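Local coordinates for protein transcription factor SKN7 (Chaetomium thermophilum, PDB 5D5W) that binds heat-shock-element DNA through its HSF-type domain and probably controls gene expression in response to osmolarity changes and oxidative stress, at residues B[2-8]-B[58-64]. Sequence-based numbering, arbitrary orientation.
Sequences SDFVRKL and QLNKYDF. With nucleotides of chain A; nucleotides of chain C.
F4, Y62 and L8 bury the most surface where helix 3-12 packs on the end of helix 52-61, the recognition helix of this winged helix-turn-helix, HSF-type domain. The F4 ring is carried across to helix 52-61 by a chi1 of 176°, which sets CG opposite the backbone N. Q58 lies over one ring face, its CB 3.3 Å from F4 CE1; its bent chain folds the amide back over the same side, NE2 3.6 Å from F4 CD1. L59 CD2 meets the ring edge, 3.7 Å from F4 CZ. An aromatic ring accepts both aliphatic carbon and amide. The Y62 ring runs past F4 in the opposite direction; their planes are 26° apart but slid so far, with centroids 5.4 Å apart, that they barely overlap. V5 CG2 touches Y62 obliquely. One turn on from F4, the branched L8 puts CD2 3.4 Å from F64 CZ and also against L59, with F30 and F90 as further neighbours.

Y62 joins this apolar layer to the DNA: F4 CB lies over one face, near the rim, while Y62 OH bonds OP2 of DG2 of chain A, an oxygen at the ring edge, at a doubtfully short 2.5 Å. The helix ends at K61 in a Schellman motif, with D63, at positive phi, as C-prime residue and F64 N bonded to L59 O. N60 ND2 bonds both F64 O and, at 3.1 Å, OP2 of DT6 of chain C. Were F4 an alanine, Q58 CB and L59 CD2 would probably face a gap, and Y62 would lose a neighbour limiting its tilt. Apolar packing thus joins the helices, while polar ends beside it grip DNA chains A and C.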
ATOM      1  N   SER B   2       8.897  20.660  12.447  1.00 93.09           N
ATOM      2  CA  SER B   2       8.889  19.613  11.378  1.00 95.30           C
ATOM      3  C   SER B   2       7.559  19.613  10.632  1.00 92.38           C
ATOM      4  O   SER B   2       6.507  19.427  11.239  1.00 95.99           O
ATOM      5  CB  SER B   2       9.149  18.226  11.975  1.00 99.23           C
ATOM      6  OG  SER B   2      10.342  18.212  12.746  1.00101.78           O
ATOM      7  N   ASP B   3       7.615  19.809   9.318  1.00 91.02           N
ATOM      8  CA  ASP B   3       6.409  19.984   8.497  1.00 89.63           C
ATOM      9  C   ASP B   3       5.495  18.758   8.538  1.00 82.90           C
ATOM     10  O   ASP B   3       4.275  18.880   8.707  1.00 80.41           O
ATOM     11  CB  ASP B   3       6.810  20.296   7.049  1.00 96.95           C
ATOM     12  CG  ASP B   3       5.665  20.856   6.228  1.00103.46           C
ATOM     13  OD1 ASP B   3       4.669  20.129   6.025  1.00106.28           O
ATOM     14  OD2 ASP B   3       5.769  22.020   5.772  1.00107.13           O
ATOM     15  N   PHE B   4       6.103  17.585   8.381  1.00 76.12           N
ATOM     16  CA  PHE B   4       5.387  16.305   8.371  1.00 68.66           C
ATOM     17  C   PHE B   4       4.658  16.067   9.678  1.00 67.01           C
ATOM     18  O   PHE B   4       3.493  15.681   9.684  1.00 65.04           O
ATOM     19  CB  PHE B   4       6.369  15.149   8.114  1.00 65.26           C
ATOM     20  CG  PHE B   4       5.743  13.777   8.167  1.00 57.62           C
ATOM     21  CD1 PHE B   4       5.000  13.294   7.099  1.00 57.90           C
ATOM     22  CD2 PHE B   4       5.929  12.958   9.267  1.00 57.26           C
ATOM     23  CE1 PHE B   4       4.430  12.034   7.141  1.00 54.60           C
ATOM     24  CE2 PHE B   4       5.361  11.699   9.318  1.00 57.68           C
ATOM     25  CZ  PHE B   4       4.612  11.236   8.248  1.00 57.71           C
ATOM     26  N   VAL B   5       5.354  16.299  10.783  1.00 66.95           N
ATOM     27  CA  VAL B   5       4.814  15.968  12.092  1.00 71.30           C
ATOM     28  C   VAL B   5       3.626  16.883  12.393  1.00 74.76           C
ATOM     29  O   VAL B   5       2.616  16.440  12.944  1.00 73.07           O
ATOM     30  CB  VAL B   5       5.893  16.069  13.198  1.00 69.72           C
ATOM     31  CG1 VAL B   5       5.311  15.660  14.544  1.00 71.33           C
ATOM     32  CG2 VAL B   5       7.101  15.202  12.854  1.00 69.68           C
ATOM     33  N   ARG B   6       3.764  18.154  12.016  1.00 79.70           N
ATOM     34  CA  ARG B   6       2.697  19.143  12.161  1.00 83.49           C
ATOM     35  C   ARG B   6       1.454  18.693  11.415  1.00 76.18           C
ATOM     36  O   ARG B   6       0.364  18.666  11.980  1.00 74.03           O
ATOM     37  CB  ARG B   6       3.159  20.516  11.640  1.00 93.83           C
ATOM     38  CG  ARG B   6       2.035  21.484  11.270  1.00104.52           C
ATOM     39  CD  ARG B   6       2.526  22.923  11.173  1.00112.79           C
ATOM     40  NE  ARG B   6       3.790  23.054  10.436  1.00120.47           N
ATOM     41  CZ  ARG B   6       3.911  23.138   9.109  1.00125.37           C
ATOM     42  NH1 ARG B   6       2.839  23.101   8.317  1.00127.77           N
ATOM     43  NH2 ARG B   6       5.121  23.260   8.563  1.00123.53           N
ATOM     44  N   LYS B   7       1.632  18.345  10.145  1.00 70.53           N
ATOM     45  CA  LYS B   7       0.528  17.884   9.308  1.00 69.14           C
ATOM     46  C   LYS B   7      -0.079  16.579   9.815  1.00 66.47           C
ATOM     47  O   LYS B   7      -1.285  16.363   9.706  1.00 65.28           O
ATOM     48  CB  LYS B   7       0.990  17.712   7.863  1.00 71.41           C
ATOM     49  CG  LYS B   7       1.253  19.035   7.157  1.00 75.89           C
ATOM     50  CD  LYS B   7       0.825  18.994   5.694  1.00 80.35           C
ATOM     51  CE  LYS B   7       2.000  18.951   4.727  1.00 81.44           C
ATOM     52  NZ  LYS B   7       2.373  20.328   4.296  1.00 83.75           N
ATOM     53  N   LEU B   8       0.760  15.715  10.366  1.00 61.05           N
ATOM     54  CA  LEU B   8       0.298  14.471  10.954  1.00 60.41           C
ATOM     55  C   LEU B   8      -0.588  14.790  12.150  1.00 60.79           C
ATOM     56  O   LEU B   8      -1.725  14.348  12.220  1.00 57.94           O
ATOM     57  CB  LEU B   8       1.498  13.632  11.386  1.00 59.45           C
ATOM     58  CG  LEU B   8       1.239  12.228  11.908  1.00 60.49           C
ATOM     59  CD1 LEU B   8       0.598  11.375  10.830  1.00 63.08           C
ATOM     60  CD2 LEU B   8       2.549  11.612  12.367  1.00 61.77           C
ATOM     61  N   GLN B  58       7.533   7.997   5.140  1.00 53.91           N
ATOM     62  CA  GLN B  58       7.762   9.194   5.949  1.00 53.58           C
ATOM     63  C   GLN B  58       7.711   8.895   7.441  1.00 52.71           C
ATOM     64  O   GLN B  58       8.444   9.480   8.227  1.00 51.94           O
ATOM     65  CB  GLN B  58       6.716  10.271   5.626  1.00 56.69           C
ATOM     66  CG  GLN B  58       7.007  11.108   4.384  1.00 57.56           C
ATOM     67  CD  GLN B  58       8.124  12.115   4.610  1.00 57.89           C
ATOM     68  OE1 GLN B  58       9.305  11.753   4.670  1.00 60.84           O
ATOM     69  NE2 GLN B  58       7.759  13.382   4.738  1.00 57.52           N
ATOM     70  N   LEU B  59       6.816   8.006   7.836  1.00 53.71           N
ATOM     71  CA  LEU B  59       6.699   7.655   9.232  1.00 52.53           C
ATOM     72  C   LEU B  59       7.980   6.958   9.689  1.00 51.73           C
ATOM     73  O   LEU B  59       8.512   7.302  10.728  1.00 57.05           O
ATOM     74  CB  LEU B  59       5.447   6.793   9.476  1.00 53.16           C
ATOM     75  CG  LEU B  59       4.078   7.495   9.326  1.00 52.82           C
ATOM     76  CD1 LEU B  59       2.959   6.485   9.148  1.00 52.38           C
ATOM     77  CD2 LEU B  59       3.754   8.404  10.502  1.00 51.60           C
ATOM     78  N   ASN B  60       8.485   5.996   8.920  1.00 50.98           N
ATOM     79  CA  ASN B  60       9.777   5.353   9.246  1.00 51.93           C
ATOM     80  C   ASN B  60      10.981   6.300   9.132  1.00 53.29           C
ATOM     81  O   ASN B  60      11.988   6.118   9.807  1.00 57.66           O
ATOM     82  CB  ASN B  60      10.036   4.135   8.349  1.00 51.44           C
ATOM     83  CG  ASN B  60       9.180   2.944   8.706  1.00 49.68           C
ATOM     84  OD1 ASN B  60       8.800   2.167   7.837  1.00 47.85           O
ATOM     85  ND2 ASN B  60       8.883   2.781   9.991  1.00 54.96           N
ATOM     86  N   LYS B  61      10.873   7.304   8.274  1.00 58.21           N
ATOM     87  CA  LYS B  61      11.940   8.282   8.068  1.00 58.31           C
ATOM     88  C   LYS B  61      12.112   9.166   9.291  1.00 56.66           C
ATOM     89  O   LYS B  61      13.224   9.518   9.635  1.00 60.23           O
ATOM     90  CB  LYS B  61      11.639   9.153   6.840  1.00 62.78           C
ATOM     91  CG  LYS B  61      12.866   9.577   6.047  1.00 68.73           C
ATOM     92  CD  LYS B  61      12.469  10.301   4.764  1.00 74.77           C
ATOM     93  CE  LYS B  61      13.644  10.479   3.803  1.00 80.01           C
ATOM     94  NZ  LYS B  61      13.443  11.599   2.826  1.00 81.51           N
ATOM     95  N   TYR B  62      11.003   9.533   9.927  1.00 54.62           N
ATOM     96  CA  TYR B  62      11.013  10.351  11.143  1.00 52.75           C
ATOM     97  C   TYR B  62      10.904   9.525  12.440  1.00 54.47           C
ATOM     98  O   TYR B  62      10.533  10.046  13.497  1.00 55.18           O
ATOM     99  CB  TYR B  62       9.864  11.356  11.098  1.00 51.97           C
ATOM    100  CG  TYR B  62      10.096  12.546  10.206  1.00 48.78           C
ATOM    101  CD1 TYR B  62      10.372  13.794  10.741  1.00 47.00           C
ATOM    102  CD2 TYR B  62      10.025  12.427   8.835  1.00 49.70           C
ATOM    103  CE1 TYR B  62      10.571  14.889   9.925  1.00 47.67           C
ATOM    104  CE2 TYR B  62      10.219  13.518   8.014  1.00 48.49           C
ATOM    105  CZ  TYR B  62      10.488  14.740   8.568  1.00 47.43           C
ATOM    106  OH  TYR B  62      10.683  15.817   7.743  1.00 54.24           O
ATOM    107  N   ASP B  63      11.200   8.236  12.347  1.00 55.52           N
ATOM    108  CA  ASP B  63      11.390   7.387  13.518  1.00 57.97           C
ATOM    109  C   ASP B  63      10.087   6.916  14.197  1.00 56.78           C
ATOM    110  O   ASP B  63      10.082   6.605  15.395  1.00 55.71           O
ATOM    111  CB  ASP B  63      12.341   8.080  14.515  1.00 63.05           C
ATOM    112  CG  ASP B  63      13.126   7.097  15.378  1.00 67.72           C
ATOM    113  OD1 ASP B  63      13.549   6.040  14.861  1.00 71.35           O
ATOM    114  OD2 ASP B  63      13.330   7.399  16.579  1.00 74.77           O
ATOM    115  N   PHE B  64       8.996   6.830  13.433  1.00 52.80           N
ATOM    116  CA  PHE B  64       7.828   6.063  13.873  1.00 48.78           C
ATOM    117  C   PHE B  64       8.041   4.590  13.576  1.00 50.37           C
ATOM    118  O   PHE B  64       8.749   4.215  12.638  1.00 48.09           O
ATOM    119  CB  PHE B  64       6.545   6.490  13.163  1.00 46.39           C
ATOM    120  CG  PHE B  64       6.035   7.828  13.577  1.00 41.43           C
ATOM    121  CD1 PHE B  64       6.585   8.971  13.058  1.00 41.03           C
ATOM    122  CD2 PHE B  64       4.984   7.934  14.465  1.00 41.43           C
ATOM    123  CE1 PHE B  64       6.111  10.211  13.427  1.00 41.82           C
ATOM    124  CE2 PHE B  64       4.501   9.168  14.846  1.00 40.33           C
ATOM    125  CZ  PHE B  64       5.065  10.309  14.327  1.00 42.12           C
TER
ATOM    126  P    DG A   2       9.834  16.604   4.697  1.00 64.87           P
ATOM    127  OP1  DG A   2       8.712  17.267   5.416  1.00 63.28           O
ATOM    128  OP2  DG A   2      10.544  15.446   5.303  1.00 62.34           O
ATOM    129  O5'  DG A   2       9.280  16.150   3.276  1.00 63.80           O
ATOM    130  C5'  DG A   2       8.543  17.073   2.458  1.00 62.68           C
ATOM    131  C4'  DG A   2       8.025  16.399   1.208  1.00 58.76           C
ATOM    132  O4'  DG A   2       9.113  16.099   0.301  1.00 59.52           O
ATOM    133  C3'  DG A   2       7.291  15.077   1.423  1.00 56.85           C
ATOM    134  O3'  DG A   2       6.221  15.062   0.472  1.00 55.32           O
ATOM    135  C2'  DG A   2       8.366  14.040   1.148  1.00 56.28           C
ATOM    136  C1'  DG A   2       9.160  14.702   0.031  1.00 55.65           C
ATOM    137  N9   DG A   2      10.566  14.325  -0.089  1.00 49.01           N
ATOM    138  C8   DG A   2      11.498  14.273   0.919  1.00 50.08           C
ATOM    139  N7   DG A   2      12.692  13.956   0.495  1.00 48.95           N
ATOM    140  C5   DG A   2      12.545  13.817  -0.878  1.00 42.99           C
ATOM    141  C6   DG A   2      13.497  13.482  -1.875  1.00 43.54           C
ATOM    142  O6   DG A   2      14.706  13.243  -1.739  1.00 45.22           O
ATOM    143  N1   DG A   2      12.919  13.433  -3.140  1.00 41.37           N
ATOM    144  C2   DG A   2      11.595  13.678  -3.413  1.00 45.97           C
ATOM    145  N2   DG A   2      11.227  13.586  -4.701  1.00 47.47           N
ATOM    146  N3   DG A   2      10.700  14.006  -2.493  1.00 45.28           N
ATOM    147  C4   DG A   2      11.241  14.054  -1.257  1.00 45.21           C
TER
ATOM    148  P    DT C   6       8.788  -0.608  11.583  1.00 50.24           P
ATOM    149  OP1  DT C   6       9.194  -0.358  12.989  1.00 56.09           O
ATOM    150  OP2  DT C   6       7.655   0.149  10.995  1.00 53.20           O
ATOM    151  O5'  DT C   6      10.069  -0.402  10.666  1.00 51.19           O
ATOM    152  C5'  DT C   6      11.267  -1.126  10.962  1.00 48.21           C
ATOM    153  C4'  DT C   6      12.321  -0.801   9.935  1.00 46.17           C
ATOM    154  O4'  DT C   6      11.909  -1.356   8.672  1.00 45.76           O
ATOM    155  C3'  DT C   6      12.555   0.693   9.690  1.00 47.82           C
ATOM    156  O3'  DT C   6      13.896   1.026  10.066  1.00 51.65           O
ATOM    157  C2'  DT C   6      12.293   0.875   8.201  1.00 45.63           C
ATOM    158  C1'  DT C   6      12.420  -0.530   7.658  1.00 44.38           C
ATOM    159  N1   DT C   6      11.651  -0.798   6.439  1.00 46.44           N
ATOM    160  C2   DT C   6      12.322  -1.235   5.321  1.00 44.97           C
ATOM    161  O2   DT C   6      13.529  -1.399   5.290  1.00 53.41           O
ATOM    162  N3   DT C   6      11.524  -1.467   4.232  1.00 45.53           N
ATOM    163  C4   DT C   6      10.154  -1.311   4.152  1.00 44.27           C
ATOM    164  O4   DT C   6       9.573  -1.562   3.103  1.00 46.70           O
ATOM    165  C5   DT C   6       9.514  -0.858   5.363  1.00 45.29           C
ATOM    166  C7   DT C   6       8.030  -0.668   5.373  1.00 46.69           C
ATOM    167  C6   DT C   6      10.283  -0.632   6.434  1.00 46.65           C
TER
ATOM    168  P    DT A   3       5.131  13.915   0.481  1.00 55.54           P
ATOM    169  OP1  DT A   3       3.817  14.555   0.207  1.00 62.69           O
ATOM    170  OP2  DT A   3       5.315  13.088   1.707  1.00 55.48           O
ATOM    171  O5'  DT A   3       5.541  13.041  -0.781  1.00 53.67           O
ATOM    172  C5'  DT A   3       5.510  13.632  -2.087  1.00 51.63           C
ATOM    173  C4'  DT A   3       6.104  12.682  -3.098  1.00 47.99           C
ATOM    174  O4'  DT A   3       7.513  12.518  -2.833  1.00 46.86           O
ATOM    175  C3'  DT A   3       5.499  11.277  -3.086  1.00 46.82           C
ATOM    176  O3'  DT A   3       5.037  10.977  -4.402  1.00 47.26           O
ATOM    177  C2'  DT A   3       6.651  10.381  -2.663  1.00 44.78           C
ATOM    178  C1'  DT A   3       7.869  11.179  -3.082  1.00 42.73           C
ATOM    179  N1   DT A   3       9.103  10.897  -2.319  1.00 40.43           N
ATOM    180  C2   DT A   3      10.264  10.604  -2.999  1.00 42.09           C
ATOM    181  O2   DT A   3      10.329  10.544  -4.217  1.00 45.53           O
ATOM    182  N3   DT A   3      11.354  10.378  -2.198  1.00 39.88           N
ATOM    183  C4   DT A   3      11.392  10.404  -0.816  1.00 41.95           C
ATOM    184  O4   DT A   3      12.443  10.166  -0.228  1.00 42.96           O
ATOM    185  C5   DT A   3      10.140  10.725  -0.171  1.00 39.77           C
ATOM    186  C7   DT A   3      10.088  10.791   1.323  1.00 39.78           C
ATOM    187  C6   DT A   3       9.074  10.954  -0.944  1.00 38.40           C
TER